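Side-chain contacts in leucine--tRNA ligase (Agrobacterium radiobacter, PDB 5AH5), which probably catalyses the ATP-dependent attachment of leucine to tRNA(Leu), the aminoacylation step that supplies leucyl-tRNA for protein synthesis: residues T93-F98 / D451-E456; L139-K144 / T541-D546; V163-Q168 / L534-F539. All coordinates share one frame; numbering follows the deposited sequence. Where two conformers were deposited one is given.

Contact 1: T93-F98 / D451-E456; sequences THPAKF and DHLISE
His94 and Pro95 meet Asp451 and Leu453 at a small, partly buried joint. The tighter half is apolar: Pro95 CD touches Leu453 CD2 at 3.9 Å, the two side chains crossing at a slant, while the same methyl lies 4.3 Å from His94 CD2. Ala88 and Trp423 also pack on Pro95, and Tyr422 on Leu453. The His94 imidazole has its CG swung opposite the backbone N (chi1 -173°) and beside the carbonyl carbon, which folds the ring back toward the chain that follows. Pro95 CD lies 3.2 Å above one face of the His94 ring, offset toward the rim, and ND1, near the ring plane, accepts from Ala96 N at 3.0 Å. This is an N-cap: His94 immediately precedes helix 95-112 and closes its first turn with ring and backbone alike, its O receiving Phe98 N. The partner loop runs between strand 438-439 and helix 466-469, in sequence between the Cys432/Cys435 and Cys473/Cys476 pairs that bind the zinc ion. With ND1 engaged as acceptor, NE2 is the donor, but its bond to Asp451 O is weak: 2.8 Å long yet bent to 120° at the hydrogen. Here the contact is loose and solvent-facing. The exposed Asp451 offers its backbone oxygen to the ring, whereas its carboxylate atom OD1 stays 6.5 Å from His94 NE2.

Contact 2: L139-K144 / T541-D546; sequences LDLYRK and TKVLHD
Leu141 and Val543 reach across to each other tip to tip, joining the C-terminal turns of two helices, 128-143 and 533-546. The second belongs to the Rossmann-type catalytic core of a class I synthetase: it is the helix of a beta-alpha-beta crossover linking the adjacent parallel strands 520-524 and 556-560. The closest pair of CA atoms, those of Leu141 and Val543, is 8.4 Å apart, so the small apolar joint is made by branched side-chain ends.

Traced outward, Leu141 starts with CB directed at the opposite helix but still 5.4 Å from Val543 CG1. Its CG is the first atom to arrive, 4.0 Å from that methyl. Beyond the fork, CD2 also lies against Val543 CG1, while CD1 touches it less closely at 4.2 Å and extends to the edge of the contact, 4.5 Å from Leu544 CD2. One valine methyl therefore meets the whole leucine fork. It can do so because Val543 holds CG1 opposite its backbone N (chi1 171°), whereas Val543 CG2 remains 5.3 Å from Leu141 CD2. Leu544 leaves its helix obliquely and only its CD2 end approaches; Leu498 and Tyr549 pack on the same residue.

Lys542, buried on another side of its helix, forms salt bridges with Asp203, Asp553 and Glu554. Asp140 supplies a second tie between the two regions through a hydrogen bond between its OD2 and the hydroxyl of Tyr549. The other oxygen of that carboxylate, Asp140 OD1, forms a salt bridge with Lys144 NZ, 2.8 Å away, through its syn lone pair.

Contact 3: V163-Q168 / L534-F539; sequences VLAAEQ and LIYSRF
Glu167 bends at chi2 (65°) and Tyr536 carries its ring opposite its own carbonyl carbon, and together these torsions bring a carboxylate to the edge of a phenol. Tyr536 OH donates to Glu167 OE1 over 2.6 Å, near the plane of the ring. The carboxylate is turned 75° against that ring, and the hydroxyl reaches OE1 on its anti side, 33° out of the carboxylate plane. Because the glutamate chain curls around the hydroxyl, Tyr536 OH also lies 3.2 Å from Glu167 CB, while Ala165 CB approaches the same oxygen to 3.4 Å. Both carboxylate oxygens of this buried side chain have partners, since Glu167 OE2 is hydrogen-bonded to Trp221 NE1; two donors thus limit its rotation. Trp415 stacks on the tyrosine ring. A water donates weakly to Tyr536 OH and to Gln168 OE1, at 3.3 Å from each. Gln168 OE1 has a firmer partner in Ala165 N, 2.9 Å away in the plane of the amide carbonyl, a bond that closes the turn carrying Glu167. The Tyr536-Glu167 bond joins this turn, which follows strand 162-164, to helix 533-546. The Tyr536 side chain is about 8 Å from the bound leucyl-sulfamoyl adenosine, not in contact with the ligand but near the aminoacyl-adenylate site of the class I Rossmann fold.

From the N terminus, the chain passes 93-98, 139-144 and 163-168, then runs through the editing domain before the partners follow as 451-456, 534-539 and 541-546. Contact 1 closes a loop of 352 residues and crosses both others. Contact 3 nests inside the loop closed by contact 2, its second segment lying just ahead of 541-546 on helix 533-546. That helix is thus gripped twice, by the turn after strand 162-164 and by the end of helix 128-143, with contact centres about 16 Å apart. Contact 1 stands apart, its centre about 32 Å from that of contact 2, and ties the start of helix 95-112 to the loop before helix 466-469.

Contact 1: T93-F98 / D451-E456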
loop_
_atom_site.group_PDB
_atom_site.type_symbol
_atom_site.label_atom_id
_atom_site.label_comp_id
_atom_site.label_asym_id
_atom_site.label_seq_id
_atom_site.Cartn_x
_atom_site.Cartn_y
_atom_site.Cartn_z
ATOM N N THR B 93 30.140 -6.179 -1.849
ATOM C CA THR B 93 29.913 -7.637 -1.775
ATOM C C THR B 93 29.018 -8.118 -2.863
ATOM O O THR B 93 28.285 -7.335 -3.498
ATOM C CB THR B 93 29.428 -8.085 -0.406
ATOM O OG1 THR B 93 28.287 -7.295 -0.022
ATOM C CG2 THR B 93 30.472 -7.927 0.572
ATOM N N HIS B 94 29.091 -9.417 -3.165
ATOM C CA HIS B 94 28.155 -9.978 -4.187
ATOM C C HIS B 94 26.693 -9.802 -3.614
ATOM O O HIS B 94 26.500 -9.934 -2.404
ATOM C CB HIS B 94 28.478 -11.492 -4.367
ATOM C CG HIS B 94 27.733 -12.153 -5.495
ATOM N ND1 HIS B 94 26.407 -12.496 -5.390
ATOM C CD2 HIS B 94 28.130 -12.575 -6.722
ATOM C CE1 HIS B 94 26.001 -13.077 -6.505
ATOM N NE2 HIS B 94 27.029 -13.124 -7.338
ATOM N N PRO B 95 25.715 -9.469 -4.459
ATOM C CA PRO B 95 24.363 -9.231 -3.964
ATOM C C PRO B 95 23.667 -10.445 -3.363
ATOM O O PRO B 95 22.775 -10.218 -2.584
ATOM C CB PRO B 95 23.591 -8.791 -5.181
ATOM C CG PRO B 95 24.404 -9.276 -6.364
ATOM C CD PRO B 95 25.819 -9.237 -5.900
ATOM N N ALA B 96 24.048 -11.693 -3.726
ATOM C CA ALA B 96 23.571 -12.870 -3.053
ATOM C C ALA B 96 23.982 -12.927 -1.628
ATOM O O ALA B 96 23.151 -13.266 -0.741
ATOM C CB ALA B 96 23.953 -14.206 -3.781
ATOM N N LYS B 97 25.245 -12.648 -1.372
ATOM C CA LYS B 97 25.775 -12.625 -0.036
ATOM C C LYS B 97 25.186 -11.399 0.759
ATOM O O LYS B 97 24.915 -11.465 1.974
ATOM C CB LYS B 97 27.295 -12.515 -0.116
ATOM C CG LYS B 97 28.005 -13.592 -0.936
ATOM C CD LYS B 97 28.507 -14.723 -0.050
ATOM C CE LYS B 97 29.515 -15.567 -0.828
ATOM N NZ LYS B 97 30.587 -16.091 0.058
ATOM N N PHE B 98 25.008 -10.285 0.073
ATOM C CA PHE B 98 24.571 -9.047 0.773
ATOM C C PHE B 98 23.097 -9.254 1.172
ATOM O O PHE B 98 22.729 -9.021 2.281
ATOM C CB PHE B 98 24.758 -7.789 -0.092
ATOM C CG PHE B 98 24.335 -6.514 0.593
ATOM C CD1 PHE B 98 23.019 -6.093 0.532
ATOM C CD2 PHE B 98 25.252 -5.750 1.309
ATOM C CE1 PHE B 98 22.612 -4.924 1.161
ATOM C CE2 PHE B 98 24.855 -4.545 1.931
ATOM C CZ PHE B 98 23.549 -4.146 1.852
ATOM N N ASP B 451 26.621 -17.873 -10.832
ATOM C CA ASP B 451 27.152 -17.354 -9.582
ATOM C C ASP B 451 28.061 -16.136 -9.680
ATOM O O ASP B 451 28.094 -15.341 -8.729
ATOM C CB ASP B 451 27.916 -18.401 -8.790
ATOM C CG ASP B 451 26.991 -19.344 -8.031
ATOM O OD1 ASP B 451 25.823 -19.443 -8.420
ATOM O OD2 ASP B 451 27.456 -20.011 -7.088
ATOM N N HIS B 452 28.800 -15.992 -10.788
ATOM C CA HIS B 452 29.801 -14.919 -10.932
ATOM C C HIS B 452 29.177 -13.858 -11.748
ATOM O O HIS B 452 28.362 -14.127 -12.593
ATOM C CB HIS B 452 31.152 -15.429 -11.500
ATOM C CG HIS B 452 31.889 -16.277 -10.512
ATOM N ND1 HIS B 452 31.938 -17.650 -10.600
ATOM C CD2 HIS B 452 32.477 -15.961 -9.333
ATOM C CE1 HIS B 452 32.598 -18.135 -9.561
ATOM N NE2 HIS B 452 32.924 -17.132 -8.771
ATOM N N LEU B 453 29.468 -12.621 -11.388
ATOM C CA LEU B 453 28.924 -11.498 -12.105
ATOM C C LEU B 453 30.110 -10.823 -12.792
ATOM O O LEU B 453 31.187 -10.765 -12.254
ATOM C CB LEU B 453 28.138 -10.590 -11.134
ATOM C CG LEU B 453 28.760 -9.412 -10.422
ATOM C CD1 LEU B 453 28.927 -8.228 -11.378
ATOM C CD2 LEU B 453 27.846 -9.055 -9.254
ATOM N N ILE B 454 29.899 -10.380 -14.001
ATOM C CA ILE B 454 30.956 -9.705 -14.762
ATOM C C ILE B 454 30.618 -8.188 -14.755
ATOM O O ILE B 454 29.668 -7.778 -15.367
ATOM C CB ILE B 454 31.036 -10.301 -16.198
ATOM C CG1 ILE B 454 31.298 -11.819 -16.108
ATOM C CG2 ILE B 454 32.140 -9.637 -17.057
ATOM C CD1 ILE B 454 30.911 -12.517 -17.375
ATOM N N SER B 455 31.440 -7.386 -14.105
ATOM C CA SER B 455 31.086 -6.006 -13.769
ATOM C C SER B 455 31.561 -4.991 -14.805
ATOM O O SER B 455 31.348 -3.789 -14.651
ATOM C CB SER B 455 31.680 -5.640 -12.396
ATOM O OG SER B 455 33.102 -5.932 -12.384
ATOM N N GLU B 456 32.182 -5.435 -15.879
ATOM C CA GLU B 456 32.539 -4.485 -16.936
ATOM C C GLU B 456 32.412 -5.142 -18.263
ATOM O O GLU B 456 32.509 -6.368 -18.354
ATOM C CB GLU B 456 33.947 -3.961 -16.739
ATOM C CG GLU B 456 35.024 -5.026 -16.672
ATOM C CD GLU B 456 34.889 -5.858 -15.427
ATOM O OE1 GLU B 456 34.833 -5.224 -14.341
ATOM O OE2 GLU B 456 34.820 -7.122 -15.555
#

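Contact 2: L139-K144 / T541-D546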
loop_
_atom_site.group_PDB
_atom_site.type_symbol
_atom_site.label_atom_id
_atom_site.label_comp_id
_atom_site.label_asym_id
_atom_site.label_seq_id
_atom_site.Cartn_x
_atom_site.Cartn_y
_atom_site.Cartn_z
ATOM N N LEU B 139 5.949 -17.218 -18.582
ATOM C CA LEU B 139 5.692 -17.986 -19.835
ATOM C C LEU B 139 4.221 -18.156 -20.122
ATOM O O LEU B 139 3.791 -18.094 -21.298
ATOM C CB LEU B 139 6.423 -19.334 -19.825
ATOM C CG LEU B 139 7.934 -19.138 -19.928
ATOM C CD1 LEU B 139 8.655 -20.462 -19.780
ATOM C CD2 LEU B 139 8.329 -18.472 -21.246
ATOM N N ASP B 140 3.424 -18.307 -19.067
ATOM C CA ASP B 140 1.933 -18.281 -19.251
ATOM C C ASP B 140 1.440 -16.953 -19.816
ATOM O O ASP B 140 0.741 -16.906 -20.860
ATOM C CB ASP B 140 1.228 -18.733 -17.985
ATOM C CG ASP B 140 -0.227 -19.125 -18.214
ATOM O OD1 ASP B 140 -0.613 -19.496 -19.341
ATOM O OD2 ASP B 140 -1.007 -19.016 -17.239
ATOM N N LEU B 141 1.888 -15.846 -19.241
ATOM C CA LEU B 141 1.478 -14.536 -19.758
ATOM C C LEU B 141 2.000 -14.288 -21.169
ATOM O O LEU B 141 1.320 -13.634 -21.988
ATOM C CB LEU B 141 1.915 -13.409 -18.817
ATOM C CG LEU B 141 0.934 -13.110 -17.644
ATOM C CD1 LEU B 141 0.762 -14.232 -16.623
ATOM C CD2 LEU B 141 1.435 -11.850 -16.954
ATOM N N TYR B 142 3.221 -14.780 -21.452
ATOM C CA TYR B 142 3.764 -14.737 -22.816
ATOM C C TYR B 142 2.923 -15.549 -23.808
ATOM O O TYR B 142 2.517 -15.004 -24.822
ATOM C CB TYR B 142 5.222 -15.216 -22.836
ATOM C CG TYR B 142 5.856 -15.238 -24.217
ATOM C CD1 TYR B 142 5.980 -14.077 -24.999
ATOM C CD2 TYR B 142 6.335 -16.427 -24.738
ATOM C CE1 TYR B 142 6.551 -14.116 -26.278
ATOM C CE2 TYR B 142 6.908 -16.485 -25.995
ATOM C CZ TYR B 142 7.009 -15.341 -26.751
ATOM O OH TYR B 142 7.609 -15.486 -27.953
ATOM N N ARG B 143 2.637 -16.822 -23.520
ATOM C CA ARG B 143 1.692 -17.602 -24.388
ATOM C C ARG B 143 0.316 -16.966 -24.627
ATOM O O ARG B 143 -0.222 -17.084 -25.704
ATOM C CB ARG B 143 1.454 -19.016 -23.858
ATOM C CG ARG B 143 2.707 -19.871 -23.912
ATOM C CD ARG B 143 2.460 -21.373 -23.813
ATOM N NE ARG B 143 3.715 -22.098 -24.099
ATOM C CZ ARG B 143 4.242 -22.302 -25.324
ATOM N NH1 ARG B 143 3.635 -21.856 -26.437
ATOM N NH2 ARG B 143 5.394 -22.965 -25.449
ATOM N N LYS B 144 -0.248 -16.291 -23.636
ATOM C CA LYS B 144 -1.576 -15.687 -23.801
ATOM C C LYS B 144 -1.528 -14.273 -24.350
ATOM O O LYS B 144 -2.549 -13.603 -24.374
ATOM C CB LYS B 144 -2.365 -15.676 -22.479
ATOM C CG LYS B 144 -2.418 -17.003 -21.733
ATOM C CD LYS B 144 -3.355 -18.012 -22.354
ATOM C CE LYS B 144 -2.879 -19.450 -22.121
ATOM N NZ LYS B 144 -2.985 -19.867 -20.698
ATOM N N THR B 541 -3.310 -9.022 -10.502
ATOM C CA THR B 541 -4.402 -9.787 -9.877
ATOM C C THR B 541 -5.527 -10.036 -10.874
ATOM O O THR B 541 -6.018 -11.156 -11.026
ATOM C CB THR B 541 -4.825 -9.134 -8.558
ATOM O OG1 THR B 541 -3.701 -9.190 -7.649
ATOM C CG2 THR B 541 -6.050 -9.882 -7.921
ATOM N N LYS B 542 -5.849 -9.017 -11.651
ATOM C CA LYS B 542 -6.861 -9.147 -12.685
ATOM C C LYS B 542 -6.417 -10.109 -13.779
ATOM O O LYS B 542 -7.178 -10.930 -14.251
ATOM C CB LYS B 542 -7.168 -7.755 -13.251
ATOM C CG LYS B 542 -7.737 -6.815 -12.157
ATOM C CD LYS B 542 -8.253 -5.527 -12.713
ATOM C CE LYS B 542 -8.723 -4.539 -11.635
ATOM N NZ LYS B 542 -9.704 -5.136 -10.671
ATOM N N VAL B 543 -5.175 -9.999 -14.190
ATOM C CA VAL B 543 -4.617 -10.910 -15.186
ATOM C C VAL B 543 -4.736 -12.349 -14.674
ATOM O O VAL B 543 -5.277 -13.188 -15.370
ATOM C CB VAL B 543 -3.145 -10.547 -15.550
ATOM C CG1 VAL B 543 -2.524 -11.641 -16.407
ATOM C CG2 VAL B 543 -3.105 -9.246 -16.287
ATOM N N LEU B 544 -4.269 -12.615 -13.451
ATOM C CA LEU B 544 -4.300 -13.956 -12.929
ATOM C C LEU B 544 -5.715 -14.461 -12.685
ATOM O O LEU B 544 -5.980 -15.674 -12.790
ATOM C CB LEU B 544 -3.439 -14.089 -11.633
ATOM C CG LEU B 544 -1.939 -13.782 -11.786
ATOM C CD1 LEU B 544 -1.259 -13.672 -10.420
ATOM C CD2 LEU B 544 -1.250 -14.829 -12.668
ATOM N N HIS B 545 -6.617 -13.548 -12.350
ATOM C CA HIS B 545 -8.050 -13.857 -12.247
ATOM C C HIS B 545 -8.548 -14.344 -13.610
ATOM O O HIS B 545 -8.926 -15.515 -13.760
ATOM C CB HIS B 545 -8.817 -12.620 -11.756
ATOM C CG HIS B 545 -10.299 -12.791 -11.669
ATOM N ND1 HIS B 545 -11.163 -11.722 -11.730
ATOM C CD2 HIS B 545 -11.074 -13.886 -11.512
ATOM C CE1 HIS B 545 -12.407 -12.151 -11.608
ATOM N NE2 HIS B 545 -12.379 -13.459 -11.468
ATOM N N ASP B 546 -8.416 -13.511 -14.623
ATOM C CA ASP B 546 -8.843 -13.912 -15.970
ATOM C C ASP B 546 -8.213 -15.233 -16.446
ATOM O O ASP B 546 -8.865 -15.977 -17.152
ATOM C CB ASP B 546 -8.503 -12.865 -17.020
ATOM C CG ASP B 546 -9.110 -11.540 -16.756
ATOM O OD1 ASP B 546 -10.057 -11.391 -15.932
ATOM O OD2 ASP B 546 -8.601 -10.584 -17.379
#

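Contact 3: V163-Q168 / L534-F539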
loop_
_atom_site.group_PDB
_atom_site.type_symbol
_atom_site.label_atom_id
_atom_site.label_comp_id
_atom_site.label_asym_id
_atom_site.label_seq_id
_atom_site.Cartn_x
_atom_site.Cartn_y
_atom_site.Cartn_z
ATOM N N VAL B 163 17.116 0.209 -18.747
ATOM C CA VAL B 163 15.797 0.651 -19.066
ATOM C C VAL B 163 14.971 0.673 -17.741
ATOM O O VAL B 163 15.232 -0.121 -16.840
ATOM C CB VAL B 163 15.204 -0.295 -20.124
ATOM C CG1 VAL B 163 13.711 -0.172 -20.224
ATOM C CG2 VAL B 163 15.845 -0.058 -21.434
ATOM N N LEU B 164 14.058 1.634 -17.611
ATOM C CA LEU B 164 13.125 1.757 -16.454
ATOM C C LEU B 164 11.679 1.832 -16.962
ATOM O O LEU B 164 11.431 2.320 -18.043
ATOM C CB LEU B 164 13.392 3.031 -15.656
ATOM C CG LEU B 164 14.717 3.060 -14.910
ATOM C CD1 LEU B 164 14.799 4.393 -14.228
ATOM C CD2 LEU B 164 14.915 1.913 -13.931
ATOM N N ALA B 165 10.734 1.359 -16.159
ATOM C CA ALA B 165 9.286 1.542 -16.435
ATOM C C ALA B 165 8.871 3.014 -16.253
ATOM O O ALA B 165 9.546 3.743 -15.586
ATOM C CB ALA B 165 8.454 0.640 -15.510
ATOM N N ALA B 166 7.807 3.438 -16.913
ATOM C CA ALA B 166 7.314 4.813 -16.791
ATOM C C ALA B 166 7.068 5.153 -15.303
ATOM O O ALA B 166 7.261 6.294 -14.888
ATOM C CB ALA B 166 6.052 5.003 -17.608
ATOM N N GLU B 167 6.722 4.160 -14.484
ATOM C CA GLU B 167 6.359 4.425 -13.071
ATOM C C GLU B 167 7.582 4.676 -12.272
ATOM O O GLU B 167 7.473 5.296 -11.193
ATOM C CB GLU B 167 5.575 3.254 -12.469
ATOM C CG GLU B 167 4.200 3.001 -13.071
ATOM C CD GLU B 167 4.137 2.581 -14.511
ATOM O OE1 GLU B 167 5.072 1.847 -15.009
ATOM O OE2 GLU B 167 3.111 2.973 -15.151
ATOM N N GLN B 168 8.775 4.261 -12.798
ATOM C CA GLN B 168 10.042 4.460 -12.115
ATOM C C GLN B 168 10.783 5.718 -12.577
ATOM O O GLN B 168 11.946 5.934 -12.254
ATOM C CB GLN B 168 10.939 3.216 -12.277
ATOM C CG GLN B 168 10.433 1.944 -11.606
ATOM C CD GLN B 168 11.140 0.695 -12.182
ATOM O OE1 GLN B 168 11.093 0.462 -13.383
ATOM N NE2 GLN B 168 11.747 -0.096 -11.332
ATOM N N LEU B 534 1.187 -0.678 -5.976
ATOM C CA LEU B 534 -0.273 -0.690 -5.848
ATOM C C LEU B 534 -0.943 -0.612 -7.201
ATOM O O LEU B 534 -2.071 -1.018 -7.326
ATOM C CB LEU B 534 -0.755 0.474 -4.907
ATOM C CG LEU B 534 -0.297 0.358 -3.437
ATOM C CD1 LEU B 534 -0.524 1.600 -2.581
ATOM C CD2 LEU B 534 -0.933 -0.885 -2.788
ATOM N N ILE B 535 -0.296 -0.080 -8.244
ATOM C CA ILE B 535 -0.868 -0.256 -9.593
ATOM C C ILE B 535 -0.580 -1.654 -10.096
ATOM O O ILE B 535 -1.462 -2.333 -10.555
ATOM C CB ILE B 535 -0.248 0.683 -10.624
ATOM C CG1 ILE B 535 -0.755 2.092 -10.404
ATOM C CG2 ILE B 535 -0.621 0.243 -12.056
ATOM C CD1 ILE B 535 -2.150 2.337 -10.931
ATOM N N TYR B 536 0.700 -2.041 -10.103
ATOM C CA TYR B 536 1.073 -3.333 -10.728
ATOM C C TYR B 536 0.355 -4.569 -10.116
ATOM O O TYR B 536 -0.090 -5.440 -10.827
ATOM C CB TYR B 536 2.572 -3.525 -10.606
ATOM C CG TYR B 536 3.452 -2.519 -11.336
ATOM C CD1 TYR B 536 3.212 -2.153 -12.652
ATOM C CD2 TYR B 536 4.515 -1.959 -10.701
ATOM C CE1 TYR B 536 4.029 -1.211 -13.307
ATOM C CE2 TYR B 536 5.379 -1.074 -11.346
ATOM C CZ TYR B 536 5.131 -0.701 -12.636
ATOM O OH TYR B 536 5.996 0.192 -13.184
ATOM N N SER B 537 0.328 -4.645 -8.783
ATOM C CA SER B 537 -0.384 -5.685 -8.010
ATOM C C SER B 537 -1.876 -5.771 -8.358
ATOM O O SER B 537 -2.434 -6.884 -8.491
ATOM C CB SER B 537 -0.208 -5.422 -6.496
ATOM O OG SER B 537 -0.806 -4.182 -6.114
ATOM N N ARG B 538 -2.542 -4.619 -8.517
ATOM C CA ARG B 538 -3.933 -4.683 -8.941
ATOM C C ARG B 538 -3.996 -5.228 -10.370
ATOM O O ARG B 538 -4.850 -6.054 -10.683
ATOM C CB ARG B 538 -4.638 -3.335 -8.830
ATOM C CG ARG B 538 -4.726 -2.805 -7.401
ATOM C CD ARG B 538 -5.364 -1.402 -7.410
ATOM N NE ARG B 538 -6.710 -1.544 -7.992
ATOM C CZ ARG B 538 -7.232 -0.836 -8.997
ATOM N NH1 ARG B 538 -6.617 0.217 -9.531
ATOM N NH2 ARG B 538 -8.441 -1.172 -9.437
ATOM N N PHE B 539 -3.083 -4.787 -11.227
ATOM C CA PHE B 539 -3.084 -5.249 -12.615
ATOM C C PHE B 539 -2.851 -6.779 -12.713
ATOM O O PHE B 539 -3.573 -7.504 -13.399
ATOM C CB PHE B 539 -2.031 -4.476 -13.428
ATOM C CG PHE B 539 -1.680 -5.117 -14.743
ATOM C CD1 PHE B 539 -2.663 -5.438 -15.661
ATOM C CD2 PHE B 539 -0.356 -5.387 -15.066
ATOM C CE1 PHE B 539 -2.352 -6.012 -16.887
ATOM C CE2 PHE B 539 -0.028 -5.987 -16.284
ATOM C CZ PHE B 539 -1.030 -6.292 -17.197
HETATM O O HOH W 1 8.690 -1.731 -13.178
#